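Local coordinates for glycoside hydrolase family protein (PDB 6Q2F) that probably acts as an alpha-L-rhamnosidase, a glycoside hydrolase that cleaves terminal alpha-L-rhamnose residues from its substrates, and binds a sodium ion, at residues 609-614 with 662-667; 1054-1058 with 1070-1075; 45-50 with 719-724. One frame throughout, in Å; residues are numbered along the deposited sequence.

Contact 1: 609-614 with 662-667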
ATOM      1  N   LEU A 609      -2.348  -6.181   2.620  1.00 26.25           N
ATOM      2  CA  LEU A 609      -2.788  -7.198   1.664  1.00 24.14           C
ATOM      3  C   LEU A 609      -4.244  -7.537   1.918  1.00 26.58           C
ATOM      4  O   LEU A 609      -4.610  -7.873   3.044  1.00 34.09           O
ATOM      5  CB  LEU A 609      -1.956  -8.489   1.724  1.00 25.45           C
ATOM      6  CG  LEU A 609      -2.611  -9.502   0.755  1.00 33.45           C
ATOM      7  CD1 LEU A 609      -2.314  -9.169  -0.737  1.00 26.90           C
ATOM      8  CD2 LEU A 609      -2.283 -10.969   1.064  1.00 35.87           C
ATOM      9  N   TRP A 610      -5.056  -7.457   0.868  1.00 24.27           N
ATOM     10  CA  TRP A 610      -6.463  -7.819   0.932  1.00 25.95           C
ATOM     11  C   TRP A 610      -6.654  -9.282   0.528  1.00 28.20           C
ATOM     12  O   TRP A 610      -5.870  -9.842  -0.239  1.00 35.59           O
ATOM     13  CB  TRP A 610      -7.296  -6.930   0.006  1.00 20.72           C
ATOM     14  CG  TRP A 610      -7.515  -5.528   0.505  1.00 34.69           C
ATOM     15  CD1 TRP A 610      -6.627  -4.750   1.180  1.00 38.10           C
ATOM     16  CD2 TRP A 610      -8.701  -4.754   0.361  1.00 38.03           C
ATOM     17  NE1 TRP A 610      -7.188  -3.542   1.471  1.00 37.39           N
ATOM     18  CE2 TRP A 610      -8.466  -3.519   0.978  1.00 40.06           C
ATOM     19  CE3 TRP A 610      -9.947  -4.988  -0.229  1.00 48.85           C
ATOM     20  CZ2 TRP A 610      -9.424  -2.509   1.015  1.00 39.06           C
ATOM     21  CZ3 TRP A 610     -10.900  -3.988  -0.183  1.00 50.27           C
ATOM     22  CH2 TRP A 610     -10.631  -2.763   0.437  1.00 45.78           C
ATOM     23  N   THR A 611      -7.697  -9.906   1.072  1.00 24.87           N
ATOM     24  CA  THR A 611      -8.078 -11.217   0.584  1.00 21.68           C
ATOM     25  C   THR A 611      -8.496 -11.109  -0.877  1.00 27.50           C
ATOM     26  O   THR A 611      -8.910 -10.050  -1.363  1.00 29.11           O
ATOM     27  CB  THR A 611      -9.211 -11.794   1.420  1.00 26.49           C
ATOM     28  OG1 THR A 611     -10.402 -11.042   1.183  1.00 28.41           O
ATOM     29  CG2 THR A 611      -8.831 -11.728   2.910  1.00 26.06           C
ATOM     30  N   PHE A 612      -8.368 -12.224  -1.587  1.00 29.76           N
ATOM     31  CA  PHE A 612      -8.678 -12.241  -3.007  1.00 32.57           C
ATOM     32  C   PHE A 612      -9.109 -13.646  -3.401  1.00 36.52           C
ATOM     33  O   PHE A 612      -8.666 -14.635  -2.806  1.00 38.40           O
ATOM     34  CB  PHE A 612      -7.471 -11.803  -3.842  1.00 29.32           C
ATOM     35  CG  PHE A 612      -6.242 -12.649  -3.610  1.00 32.09           C
ATOM     36  CD1 PHE A 612      -5.358 -12.336  -2.590  1.00 27.48           C
ATOM     37  CD2 PHE A 612      -5.973 -13.752  -4.410  1.00 32.52           C
ATOM     38  CE1 PHE A 612      -4.236 -13.114  -2.363  1.00 29.30           C
ATOM     39  CE2 PHE A 612      -4.837 -14.533  -4.206  1.00 28.54           C
ATOM     40  CZ  PHE A 612      -3.976 -14.222  -3.177  1.00 28.70           C
ATOM     41  N   ASN A 613      -9.964 -13.726  -4.417  1.00 34.38           N
ATOM     42  CA  ASN A 613     -10.283 -15.015  -5.020  1.00 40.44           C
ATOM     43  C   ASN A 613      -9.079 -15.578  -5.770  1.00 40.59           C
ATOM     44  O   ASN A 613      -8.351 -14.852  -6.456  1.00 42.29           O
ATOM     45  CB  ASN A 613     -11.472 -14.873  -5.965  1.00 45.42           C
ATOM     46  CG  ASN A 613     -12.738 -14.484  -5.228  1.00 56.34           C
ATOM     47  OD1 ASN A 613     -13.018 -15.004  -4.146  1.00 53.28           O
ATOM     48  ND2 ASN A 613     -13.499 -13.554  -5.794  1.00 63.09           N
ATOM     49  N   ARG A 614      -8.873 -16.891  -5.636  1.00 42.91           N
ATOM     50  CA  ARG A 614      -7.737 -17.530  -6.291  1.00 43.94           C
ATOM     51  C   ARG A 614      -7.763 -17.286  -7.792  1.00 41.50           C
ATOM     52  O   ARG A 614      -6.718 -17.035  -8.402  1.00 46.15           O
ATOM     53  CB  ARG A 614      -7.725 -19.027  -5.983  1.00 43.39           C
ATOM     54  CG  ARG A 614      -6.392 -19.687  -6.334  1.00 49.65           C
ATOM     55  CD  ARG A 614      -6.421 -21.191  -6.128  1.00 49.13           C
ATOM     56  NE  ARG A 614      -6.668 -21.534  -4.735  1.00 45.97           N
ATOM     57  CZ  ARG A 614      -5.727 -21.942  -3.888  1.00 45.36           C
ATOM     58  NH1 ARG A 614      -4.464 -22.060  -4.293  1.00 44.56           N
ATOM     59  NH2 ARG A 614      -6.052 -22.235  -2.634  1.00 43.51           N
ATOM     60  N   ARG A 662      -3.430 -19.176   2.615  1.00 31.99           N
ATOM     61  CA  ARG A 662      -2.792 -18.715   1.386  1.00 30.18           C
ATOM     62  C   ARG A 662      -2.547 -17.206   1.391  1.00 31.70           C
ATOM     63  O   ARG A 662      -1.612 -16.737   0.729  1.00 31.97           O
ATOM     64  CB  ARG A 662      -3.650 -19.097   0.178  1.00 30.18           C
ATOM     65  CG  ARG A 662      -5.097 -18.651   0.297  1.00 36.64           C
ATOM     66  CD  ARG A 662      -6.007 -19.269  -0.778  1.00 39.67           C
ATOM     67  NE  ARG A 662      -6.077 -18.341  -1.887  1.00 51.51           N
ATOM     68  CZ  ARG A 662      -7.150 -17.655  -2.251  1.00 47.31           C
ATOM     69  NH1 ARG A 662      -8.310 -17.816  -1.632  1.00 38.34           N
ATOM     70  NH2 ARG A 662      -7.048 -16.810  -3.269  1.00 56.20           N
ATOM     71  N   PHE A 663      -3.371 -16.421   2.112  1.00 29.20           N
ATOM     72  CA  PHE A 663      -3.140 -14.971   2.143  1.00 26.96           C
ATOM     73  C   PHE A 663      -1.898 -14.641   2.976  1.00 27.37           C
ATOM     74  O   PHE A 663      -0.992 -13.949   2.503  1.00 32.37           O
ATOM     75  CB  PHE A 663      -4.374 -14.225   2.678  1.00 22.91           C
ATOM     76  CG  PHE A 663      -5.632 -14.512   1.917  1.00 27.19           C
ATOM     77  CD1 PHE A 663      -5.617 -14.520   0.531  1.00 26.92           C
ATOM     78  CD2 PHE A 663      -6.825 -14.779   2.579  1.00 28.93           C
ATOM     79  CE1 PHE A 663      -6.765 -14.812  -0.191  1.00 28.09           C
ATOM     80  CE2 PHE A 663      -7.988 -15.067   1.864  1.00 33.09           C
ATOM     81  CZ  PHE A 663      -7.960 -15.089   0.476  1.00 31.23           C
ATOM     82  N   ILE A 664      -1.812 -15.190   4.197  1.00 27.62           N
ATOM     83  CA  ILE A 664      -0.693 -14.905   5.097  1.00 31.97           C
ATOM     84  C   ILE A 664       0.598 -15.489   4.554  1.00 31.32           C
ATOM     85  O   ILE A 664       1.678 -14.941   4.784  1.00 28.22           O
ATOM     86  CB  ILE A 664      -0.994 -15.429   6.517  1.00 28.52           C
ATOM     87  CG1 ILE A 664      -0.300 -14.552   7.561  1.00 34.57           C
ATOM     88  CG2 ILE A 664      -0.654 -16.918   6.687  1.00 27.37           C
ATOM     89  CD1 ILE A 664      -1.009 -13.204   7.760  1.00 31.73           C
ATOM     90  N   ASP A 665       0.514 -16.631   3.860  1.00 25.78           N
ATOM     91  CA  ASP A 665       1.694 -17.198   3.213  1.00 28.16           C
ATOM     92  C   ASP A 665       2.187 -16.280   2.102  1.00 28.43           C
ATOM     93  O   ASP A 665       3.396 -16.119   1.910  1.00 25.73           O
ATOM     94  CB  ASP A 665       1.383 -18.610   2.687  1.00 24.67           C
ATOM     95  CG  ASP A 665       1.129 -19.625   3.816  1.00 30.44           C
ATOM     96  OD1 ASP A 665       1.383 -19.314   5.001  1.00 28.51           O
ATOM     97  OD2 ASP A 665       0.678 -20.753   3.526  1.00 27.34           O
ATOM     98  N   LEU A 666       1.272 -15.632   1.385  1.00 31.10           N
ATOM     99  CA  LEU A 666       1.690 -14.682   0.365  1.00 25.83           C
ATOM    100  C   LEU A 666       2.370 -13.466   0.995  1.00 27.79           C
ATOM    101  O   LEU A 666       3.387 -12.986   0.488  1.00 24.96           O
ATOM    102  CB  LEU A 666       0.482 -14.275  -0.485  1.00 27.37           C
ATOM    103  CG  LEU A 666       0.794 -13.159  -1.491  1.00 32.91           C
ATOM    104  CD1 LEU A 666       1.844 -13.644  -2.542  1.00 30.22           C
ATOM    105  CD2 LEU A 666      -0.479 -12.667  -2.186  1.00 28.42           C
ATOM    106  N   GLU A 667       1.843 -12.972   2.120  1.00 28.72           N
ATOM    107  CA  GLU A 667       2.518 -11.892   2.832  1.00 26.83           C
ATOM    108  C   GLU A 667       3.900 -12.330   3.298  1.00 32.71           C
ATOM    109  O   GLU A 667       4.884 -11.582   3.178  1.00 29.39           O
ATOM    110  CB  GLU A 667       1.688 -11.460   4.031  1.00 20.54           C
ATOM    111  CG  GLU A 667       0.360 -10.839   3.666  1.00 24.49           C
ATOM    112  CD  GLU A 667      -0.426 -10.479   4.897  1.00 29.07           C
ATOM    113  OE1 GLU A 667       0.195 -10.099   5.910  1.00 29.04           O
ATOM    114  OE2 GLU A 667      -1.661 -10.590   4.846  1.00 30.14           O
TER
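The carbonyl oxygen of F612 accepts a hydrogen bond from NH2 of R662, at 2.8 Å between F612 O and R662 NH2. The bond is bent, 131° at the hydrogen, and the donor stands above the carbonyl plane instead of on a lone pair. R662 reaches this place because its CG lies between the backbone N and the carbonyl carbon (chi1 52°) and its chain turns again at chi3. R662 CZ lies 4.8 Å from the F612 ring centroid in an off-centre cation-pi contact, the guanidinium standing nearly upright to the ring. That guanidinium is sandwiched: F663 CE1 lies over the centre of one face, and the R614 guanidinium lies against the opposite face, offset toward the rim. NH2 of R614 and NE of R662 are 4.0 Å apart with the two planes 25° from parallel, and a salt bridge from R614 to D959 probably eases this meeting of like charges.

F663 fills the middle. Its edge is turned toward the face of F612 in a T-shaped pair, centroids 5.1 Å apart, while T611 CA lies over its face, 3.9 Å from the centroid of the F663 ring. At the rim of the same ring, CE1 of F663 approaches F612 O to 3.2 Å. Deeper in, the CD2 methyl of L609 is set among F663 O, L666 CD2 and CG of E667, the last at 3.7 Å. OE1 of E667 is hydrogen-bonded to S645 OG.

The end of strand 604-610 and the loop that follows it pack on helix 657-670, with the L609 side chain about 10 Å from the bound sodium ion, an arrangement characteristic of the (beta/alpha)8 barrel.

Contact 2: 1054-1058 with 1070-1075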
ATOM      1  N   VAL A1054     -13.056 -31.617   6.991  1.00 43.02           N
ATOM      2  CA  VAL A1054     -13.401 -30.985   8.244  1.00 41.78           C
ATOM      3  C   VAL A1054     -13.867 -29.570   7.984  1.00 36.34           C
ATOM      4  O   VAL A1054     -13.216 -28.842   7.313  1.00 36.17           O
ATOM      5  CB  VAL A1054     -12.198 -30.898   9.182  1.00 34.62           C
ATOM      6  CG1 VAL A1054     -12.544 -30.147  10.446  1.00 34.12           C
ATOM      7  CG2 VAL A1054     -11.654 -32.246   9.532  1.00 39.98           C
ATOM      8  N   GLY A1055     -15.001 -29.202   8.538  1.00 33.47           N
ATOM      9  CA  GLY A1055     -15.535 -27.873   8.389  1.00 38.44           C
ATOM     10  C   GLY A1055     -15.632 -27.193   9.730  1.00 32.38           C
ATOM     11  O   GLY A1055     -16.568 -27.400  10.420  1.00 36.40           O
ATOM     12  N   ASP A1056     -14.656 -26.404  10.132  1.00 34.71           N
ATOM     13  CA  ASP A1056     -13.497 -26.060   9.357  1.00 35.11           C
ATOM     14  C   ASP A1056     -12.157 -26.345  10.019  1.00 40.14           C
ATOM     15  O   ASP A1056     -11.158 -26.320   9.360  1.00 34.72           O
ATOM     16  CB  ASP A1056     -13.540 -24.582   9.048  1.00 31.33           C
ATOM     17  CG  ASP A1056     -14.729 -24.185   8.297  1.00 34.71           C
ATOM     18  OD1 ASP A1056     -14.921 -24.612   7.194  1.00 41.03           O
ATOM     19  OD2 ASP A1056     -15.465 -23.385   8.797  1.00 44.46           O
ATOM     20  N   LEU A1057     -12.151 -26.594  11.316  1.00 32.89           N
ATOM     21  CA  LEU A1057     -10.955 -26.900  12.052  1.00 34.59           C
ATOM     22  C   LEU A1057     -11.341 -27.787  13.174  1.00 38.04           C
ATOM     23  O   LEU A1057     -12.451 -27.779  13.579  1.00 36.45           O
ATOM     24  CB  LEU A1057     -10.239 -25.663  12.581  1.00 28.90           C
ATOM     25  CG  LEU A1057     -10.932 -24.608  13.431  1.00 40.79           C
ATOM     26  CD1 LEU A1057      -9.945 -23.793  14.231  1.00 30.84           C
ATOM     27  CD2 LEU A1057     -11.796 -23.709  12.600  1.00 35.76           C
ATOM     28  N   ALA A1058     -10.406 -28.559  13.677  1.00 32.44           N
ATOM     29  CA  ALA A1058     -10.686 -29.467  14.738  1.00 32.65           C
ATOM     30  C   ALA A1058      -9.592 -29.694  15.731  1.00 39.19           C
ATOM     31  O   ALA A1058      -8.493 -30.000  15.397  1.00 31.39           O
ATOM     32  CB  ALA A1058     -11.098 -30.791  14.159  1.00 29.63           C
ATOM     33  N   ALA A1070      -6.158 -29.496  13.939  1.00 36.61           N
ATOM     34  CA  ALA A1070      -5.984 -29.498  12.498  1.00 30.44           C
ATOM     35  C   ALA A1070      -6.920 -28.444  11.920  1.00 33.54           C
ATOM     36  O   ALA A1070      -8.141 -28.509  12.127  1.00 30.45           O
ATOM     37  CB  ALA A1070      -6.291 -30.887  11.932  1.00 34.03           C
ATOM     38  N   TRP A1071      -6.348 -27.451  11.228  1.00 32.68           N
ATOM     39  CA  TRP A1071      -7.149 -26.356  10.703  1.00 34.37           C
ATOM     40  C   TRP A1071      -7.011 -26.157   9.201  1.00 35.28           C
ATOM     41  O   TRP A1071      -7.592 -25.209   8.667  1.00 34.45           O
ATOM     42  CB  TRP A1071      -6.816 -25.041  11.431  1.00 27.34           C
ATOM     43  CG  TRP A1071      -5.339 -24.706  11.507  1.00 28.63           C
ATOM     44  CD1 TRP A1071      -4.472 -25.057  12.497  1.00 32.10           C
ATOM     45  CD2 TRP A1071      -4.577 -23.960  10.555  1.00 26.23           C
ATOM     46  NE1 TRP A1071      -3.215 -24.585  12.219  1.00 26.94           N
ATOM     47  CE2 TRP A1071      -3.256 -23.893  11.037  1.00 30.73           C
ATOM     48  CE3 TRP A1071      -4.885 -23.329   9.345  1.00 26.03           C
ATOM     49  CZ2 TRP A1071      -2.234 -23.224  10.347  1.00 28.25           C
ATOM     50  CZ3 TRP A1071      -3.864 -22.663   8.662  1.00 31.03           C
ATOM     51  CH2 TRP A1071      -2.557 -22.626   9.167  1.00 27.40           C
ATOM     52  N   HIS A1072      -6.292 -27.035   8.497  1.00 34.66           N
ATOM     53  CA  HIS A1072      -6.261 -26.987   7.043  1.00 32.02           C
ATOM     54  C   HIS A1072      -5.902 -28.376   6.533  1.00 30.48           C
ATOM     55  O   HIS A1072      -5.390 -29.212   7.278  1.00 34.30           O
ATOM     56  CB  HIS A1072      -5.277 -25.914   6.525  1.00 31.41           C
ATOM     57  CG  HIS A1072      -3.835 -26.261   6.728  1.00 33.20           C
ATOM     58  ND1 HIS A1072      -3.182 -27.214   5.971  1.00 38.15           N
ATOM     59  CD2 HIS A1072      -2.914 -25.779   7.600  1.00 28.87           C
ATOM     60  CE1 HIS A1072      -1.923 -27.305   6.366  1.00 30.27           C
ATOM     61  NE2 HIS A1072      -1.734 -26.445   7.353  1.00 31.12           N
ATOM     62  N   ALA A1073      -6.170 -28.610   5.253  1.00 31.53           N
ATOM     63  CA  ALA A1073      -5.971 -29.925   4.675  1.00 37.29           C
ATOM     64  C   ALA A1073      -4.498 -30.119   4.302  1.00 39.57           C
ATOM     65  O   ALA A1073      -3.852 -29.179   3.856  1.00 40.73           O
ATOM     66  CB  ALA A1073      -6.871 -30.119   3.454  1.00 32.67           C
ATOM     67  N   PRO A1074      -3.961 -31.338   4.517  1.00 36.14           N
ATOM     68  CA  PRO A1074      -4.685 -32.469   5.111  1.00 35.56           C
ATOM     69  C   PRO A1074      -4.818 -32.378   6.630  1.00 40.06           C
ATOM     70  O   PRO A1074      -3.851 -32.097   7.345  1.00 35.85           O
ATOM     71  CB  PRO A1074      -3.850 -33.692   4.701  1.00 36.33           C
ATOM     72  CG  PRO A1074      -2.483 -33.172   4.454  1.00 38.07           C
ATOM     73  CD  PRO A1074      -2.592 -31.697   4.104  1.00 35.11           C
ATOM     74  N   TYR A1075      -6.037 -32.632   7.111  1.00 33.33           N
ATOM     75  CA  TYR A1075      -6.368 -32.575   8.530  1.00 34.58           C
ATOM     76  C   TYR A1075      -5.840 -33.840   9.184  1.00 37.72           C
ATOM     77  O   TYR A1075      -6.558 -34.827   9.355  1.00 41.84           O
ATOM     78  CB  TYR A1075      -7.871 -32.442   8.721  1.00 37.98           C
ATOM     79  CG  TYR A1075      -8.421 -31.113   8.299  1.00 38.01           C
ATOM     80  CD1 TYR A1075      -8.834 -30.882   6.988  1.00 38.89           C
ATOM     81  CD2 TYR A1075      -8.517 -30.077   9.209  1.00 31.84           C
ATOM     82  CE1 TYR A1075      -9.359 -29.642   6.608  1.00 33.37           C
ATOM     83  CE2 TYR A1075      -9.034 -28.843   8.843  1.00 33.24           C
ATOM     84  CZ  TYR A1075      -9.460 -28.636   7.552  1.00 31.53           C
ATOM     85  OH  TYR A1075      -9.963 -27.390   7.217  1.00 33.09           O
TER
HETATM   86  O   HOH W   1      -9.782 -23.749   9.347  1.00 26.42           O
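Backbone bonds between A1058 and A1070 make an antiparallel hydrogen-bonded pair in the hairpin of strands 1057-1062 and 1065-1070. N of A1058 donates to O of A1070 at 2.7 Å, nearly straight at 160°, and N of A1070 returns a bond to O of A1058 at 2.8 Å. The two alanine methyls lie on the same face of the sheet. Just before this pair, D1056 and L1057 both face A1095 as a classic beta bulge, and the peptide bond preceding D1056 is cis.

A second group of polar contacts gathers on the carbonyl of D1056. The hydroxyl of Y1075 donates to D1056 O at 2.7 Å, although the position of that hydroxyl is less certain. A water donates both to D1056 O and, at 2.7 Å, to O of W1071, so it bridges the two segments beyond the bulge. The carboxylate of D1056 is engaged elsewhere, in a salt bridge to R1128.

Apolar and CH-pi contacts make up the rest. With CG opposite the carbonyl carbon (chi1 -70°), the Y1075 ring swings across to V1054. V1054 sets its CB squarely over that ring, 3.6 Å from the centroid, in a CH-pi contact, while the backbone carbonyl carbon of H1072 lies against the opposite face, so the phenol is held flat between them. Farther along, L1057 CB meets W1071 CB at 3.7 Å. The indole of W1071 leads away to edge-to-face contacts with W714 and Y717.

Here each segment passes from one sheet of what is probably a galactose-binding-like domain to the other. The chemistry implies a junction in which main-chain carbonyls at the change of sheet are satisfied by a neighbouring strand, a water and probably a phenol, while the Y1075 ring supplies an apolar flank.

Contact 3: 45-50 with 719-724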
ATOM      1  N   ALA A  45      12.395 -21.236  20.743  1.00 35.38           N
ATOM      2  CA  ALA A  45      11.579 -20.098  20.340  1.00 31.18           C
ATOM      3  C   ALA A  45      10.544 -20.522  19.308  1.00 33.79           C
ATOM      4  O   ALA A  45       9.400 -20.059  19.338  1.00 28.29           O
ATOM      5  CB  ALA A  45      12.467 -18.975  19.797  1.00 31.12           C
ATOM      6  N   PHE A  46      10.930 -21.412  18.382  1.00 32.43           N
ATOM      7  CA  PHE A  46       9.975 -21.882  17.381  1.00 30.93           C
ATOM      8  C   PHE A  46       8.840 -22.662  18.022  1.00 32.10           C
ATOM      9  O   PHE A  46       7.693 -22.559  17.580  1.00 35.45           O
ATOM     10  CB  PHE A  46      10.698 -22.731  16.343  1.00 33.98           C
ATOM     11  CG  PHE A  46       9.897 -23.025  15.107  1.00 30.80           C
ATOM     12  CD1 PHE A  46       9.517 -22.008  14.252  1.00 26.54           C
ATOM     13  CD2 PHE A  46       9.568 -24.327  14.782  1.00 30.80           C
ATOM     14  CE1 PHE A  46       8.796 -22.279  13.089  1.00 24.25           C
ATOM     15  CE2 PHE A  46       8.852 -24.616  13.621  1.00 26.12           C
ATOM     16  CZ  PHE A  46       8.469 -23.580  12.771  1.00 22.78           C
ATOM     17  N   LYS A  47       9.123 -23.426  19.071  1.00 36.98           N
ATOM     18  CA  LYS A  47       8.039 -24.120  19.751  1.00 40.25           C
ATOM     19  C   LYS A  47       7.076 -23.131  20.417  1.00 41.19           C
ATOM     20  O   LYS A  47       5.852 -23.262  20.276  1.00 38.47           O
ATOM     21  CB  LYS A  47       8.601 -25.113  20.766  1.00 47.52           C
ATOM     22  CG  LYS A  47       7.590 -26.173  21.171  1.00 61.31           C
ATOM     23  CD  LYS A  47       6.861 -26.736  19.941  1.00 69.85           C
ATOM     24  CE  LYS A  47       5.875 -27.837  20.318  1.00 70.37           C
ATOM     25  NZ  LYS A  47       4.852 -27.348  21.296  1.00 76.20           N
ATOM     26  N   ASP A  48       7.613 -22.119  21.124  1.00 32.22           N
ATOM     27  CA  ASP A  48       6.820 -21.118  21.858  1.00 33.65           C
ATOM     28  C   ASP A  48       7.323 -19.715  21.544  1.00 31.39           C
ATOM     29  O   ASP A  48       8.168 -19.165  22.259  1.00 29.71           O
ATOM     30  CB  ASP A  48       6.860 -21.362  23.365  1.00 50.63           C
ATOM     31  CG  ASP A  48       6.260 -22.701  23.750  1.00 76.47           C
ATOM     32  OD1 ASP A  48       5.009 -22.822  23.759  1.00 81.53           O
ATOM     33  OD2 ASP A  48       7.047 -23.635  24.035  1.00 86.16           O
ATOM     34  N   PRO A  49       6.802 -19.101  20.484  1.00 30.00           N
ATOM     35  CA  PRO A  49       7.396 -17.859  19.992  1.00 29.28           C
ATOM     36  C   PRO A  49       7.340 -16.764  21.022  1.00 33.88           C
ATOM     37  O   PRO A  49       6.408 -16.702  21.850  1.00 27.22           O
ATOM     38  CB  PRO A  49       6.527 -17.529  18.768  1.00 26.69           C
ATOM     39  CG  PRO A  49       6.085 -18.871  18.276  1.00 29.17           C
ATOM     40  CD  PRO A  49       5.926 -19.748  19.495  1.00 28.58           C
ATOM     41  N   PRO A  50       8.329 -15.873  21.042  1.00 32.05           N
ATOM     42  CA  PRO A  50       8.276 -14.717  21.939  1.00 28.15           C
ATOM     43  C   PRO A  50       7.301 -13.667  21.423  1.00 30.58           C
ATOM     44  O   PRO A  50       6.823 -13.724  20.290  1.00 30.66           O
ATOM     45  CB  PRO A  50       9.715 -14.197  21.940  1.00 25.09           C
ATOM     46  CG  PRO A  50      10.219 -14.554  20.553  1.00 29.04           C
ATOM     47  CD  PRO A  50       9.479 -15.821  20.131  1.00 28.61           C
ATOM     48  N   ALA A 719       2.748 -16.761  14.320  1.00 20.97           N
ATOM     49  CA  ALA A 719       3.862 -16.374  15.182  1.00 20.36           C
ATOM     50  C   ALA A 719       5.116 -17.187  14.880  1.00 26.39           C
ATOM     51  O   ALA A 719       6.229 -16.657  14.935  1.00 27.36           O
ATOM     52  CB  ALA A 719       3.473 -16.541  16.650  1.00 20.20           C
ATOM     53  N   ARG A 720       4.967 -18.484  14.589  1.00 29.96           N
ATOM     54  CA  ARG A 720       6.144 -19.296  14.298  1.00 27.39           C
ATOM     55  C   ARG A 720       6.756 -18.906  12.967  1.00 29.02           C
ATOM     56  O   ARG A 720       7.981 -18.865  12.821  1.00 26.27           O
ATOM     57  CB  ARG A 720       5.801 -20.787  14.288  1.00 24.34           C
ATOM     58  CG  ARG A 720       5.440 -21.307  15.637  1.00 25.84           C
ATOM     59  CD  ARG A 720       5.352 -22.820  15.654  1.00 26.44           C
ATOM     60  NE  ARG A 720       5.080 -23.294  16.999  1.00 28.58           N
ATOM     61  CZ  ARG A 720       3.942 -23.870  17.350  1.00 32.42           C
ATOM     62  NH1 ARG A 720       2.993 -24.049  16.442  1.00 31.18           N
ATOM     63  NH2 ARG A 720       3.752 -24.268  18.595  1.00 35.03           N
ATOM     64  N   SER A 721       5.916 -18.651  11.973  1.00 24.19           N
ATOM     65  CA  SER A 721       6.420 -18.234  10.677  1.00 28.36           C
ATOM     66  C   SER A 721       7.123 -16.891  10.791  1.00 30.63           C
ATOM     67  O   SER A 721       8.202 -16.695  10.226  1.00 26.64           O
ATOM     68  CB  SER A 721       5.260 -18.166   9.686  1.00 21.80           C
ATOM     69  OG  SER A 721       4.711 -19.452   9.489  1.00 30.17           O
ATOM     70  N   SER A 722       6.515 -15.957  11.533  1.00 27.04           N
ATOM     71  CA  SER A 722       7.099 -14.634  11.713  1.00 21.80           C
ATOM     72  C   SER A 722       8.451 -14.733  12.401  1.00 25.94           C
ATOM     73  O   SER A 722       9.393 -14.029  12.032  1.00 28.68           O
ATOM     74  CB  SER A 722       6.158 -13.755  12.544  1.00 16.83           C
ATOM     75  OG  SER A 722       4.869 -13.655  11.947  1.00 23.29           O
ATOM     76  N   LEU A 723       8.561 -15.610  13.411  1.00 25.72           N
ATOM     77  CA  LEU A 723       9.820 -15.756  14.142  1.00 23.88           C
ATOM     78  C   LEU A 723      10.969 -16.071  13.192  1.00 28.42           C
ATOM     79  O   LEU A 723      11.992 -15.367  13.174  1.00 27.29           O
ATOM     80  CB  LEU A 723       9.692 -16.849  15.211  1.00 22.67           C
ATOM     81  CG  LEU A 723      11.028 -17.289  15.810  1.00 30.43           C
ATOM     82  CD1 LEU A 723      11.652 -16.175  16.687  1.00 24.02           C
ATOM     83  CD2 LEU A 723      10.921 -18.617  16.570  1.00 25.19           C
ATOM     84  N   LEU A 724      10.816 -17.135  12.393  1.00 25.61           N
ATOM     85  CA  LEU A 724      11.885 -17.499  11.463  1.00 28.67           C
ATOM     86  C   LEU A 724      12.110 -16.395  10.439  1.00 27.73           C
ATOM     87  O   LEU A 724      13.256 -16.099  10.072  1.00 25.15           O
ATOM     88  CB  LEU A 724      11.551 -18.813  10.779  1.00 23.28           C
ATOM     89  CG  LEU A 724      11.348 -20.029  11.711  1.00 26.25           C
ATOM     90  CD1 LEU A 724      11.269 -21.361  10.934  1.00 24.21           C
ATOM     91  CD2 LEU A 724      12.514 -20.115  12.670  1.00 24.20           C
TER
HETATM   92  O   HOH W   2       1.994 -26.362  20.166  1.00 65.92           O
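The C-terminal end of helix 42-47 is a worked case of an arginine reaching the carbonyls that a helix leaves at its last turn, and R720, on helix 712-726, supplies the donors. NE of R720 bonds to O of F46 at 2.8 Å, and NH2 of R720 bonds to O of K47 at 2.9 Å. Both approaches lie in the carbonyl planes and close to the guanidinium plane, so the pair of bonds fixes the rotation of that group. The second is the straighter, 159° against 132° at the hydrogen. An extended chain from CG to NE (chi2 -170°) carries the donors out to the helix end, where the positive charge would also suit the negative end of the helix dipole.

On its way the arginine is lined by carbon. Its CD stands over the centre of the F46 ring, 4.2 Å from the centroid, and P49 CG touches R720 CG at 3.6 Å, while P49 CB rests on the methyl of A719. The F46 ring crosses L724 at about a right angle, with CE1 of F46 only 3.4 Å from CD1 of L724. CD2 of L723 lies at the edge of that ring and 3.6 Å from A45 CB; its other methyl meets P50.

K47 runs alongside R720 in the same direction. Their like-charged ends share a water that accepts from K47 NZ and R720 NH2.

Around this core, NH1 of R720 bonds to P933 O and W931 meets the F46 ring. S721 touches F668 of helix 657-670, and both S721 and L724 touch F963 of strand 961-967, so helix 712-726 packs against helix 42-47, helix 657-670 and the antiparallel sheet that includes strand 961-967.

How the contacts relate
From the N terminus, contact 3 opens first at 45-50 and closes only at 719-724, enclosing 668 residues. Contact 1 is nested within that long loop: it spans 47 residues, from the end of strand 604-610 to helix 657-670. Contact 2 follows in series, a short closure of 11 residues inside what is probably a galactose-binding-like domain, and no loops cross. The three do not touch, their nearest atoms being about 6 to 8 Å apart, yet two helices join them. D665 of helix 657-670 bonds to Y717 of helix 712-726, and K658 and Y717 reach contact 2. Barrel, N-terminal helix and C-terminal domain are thereby tied together.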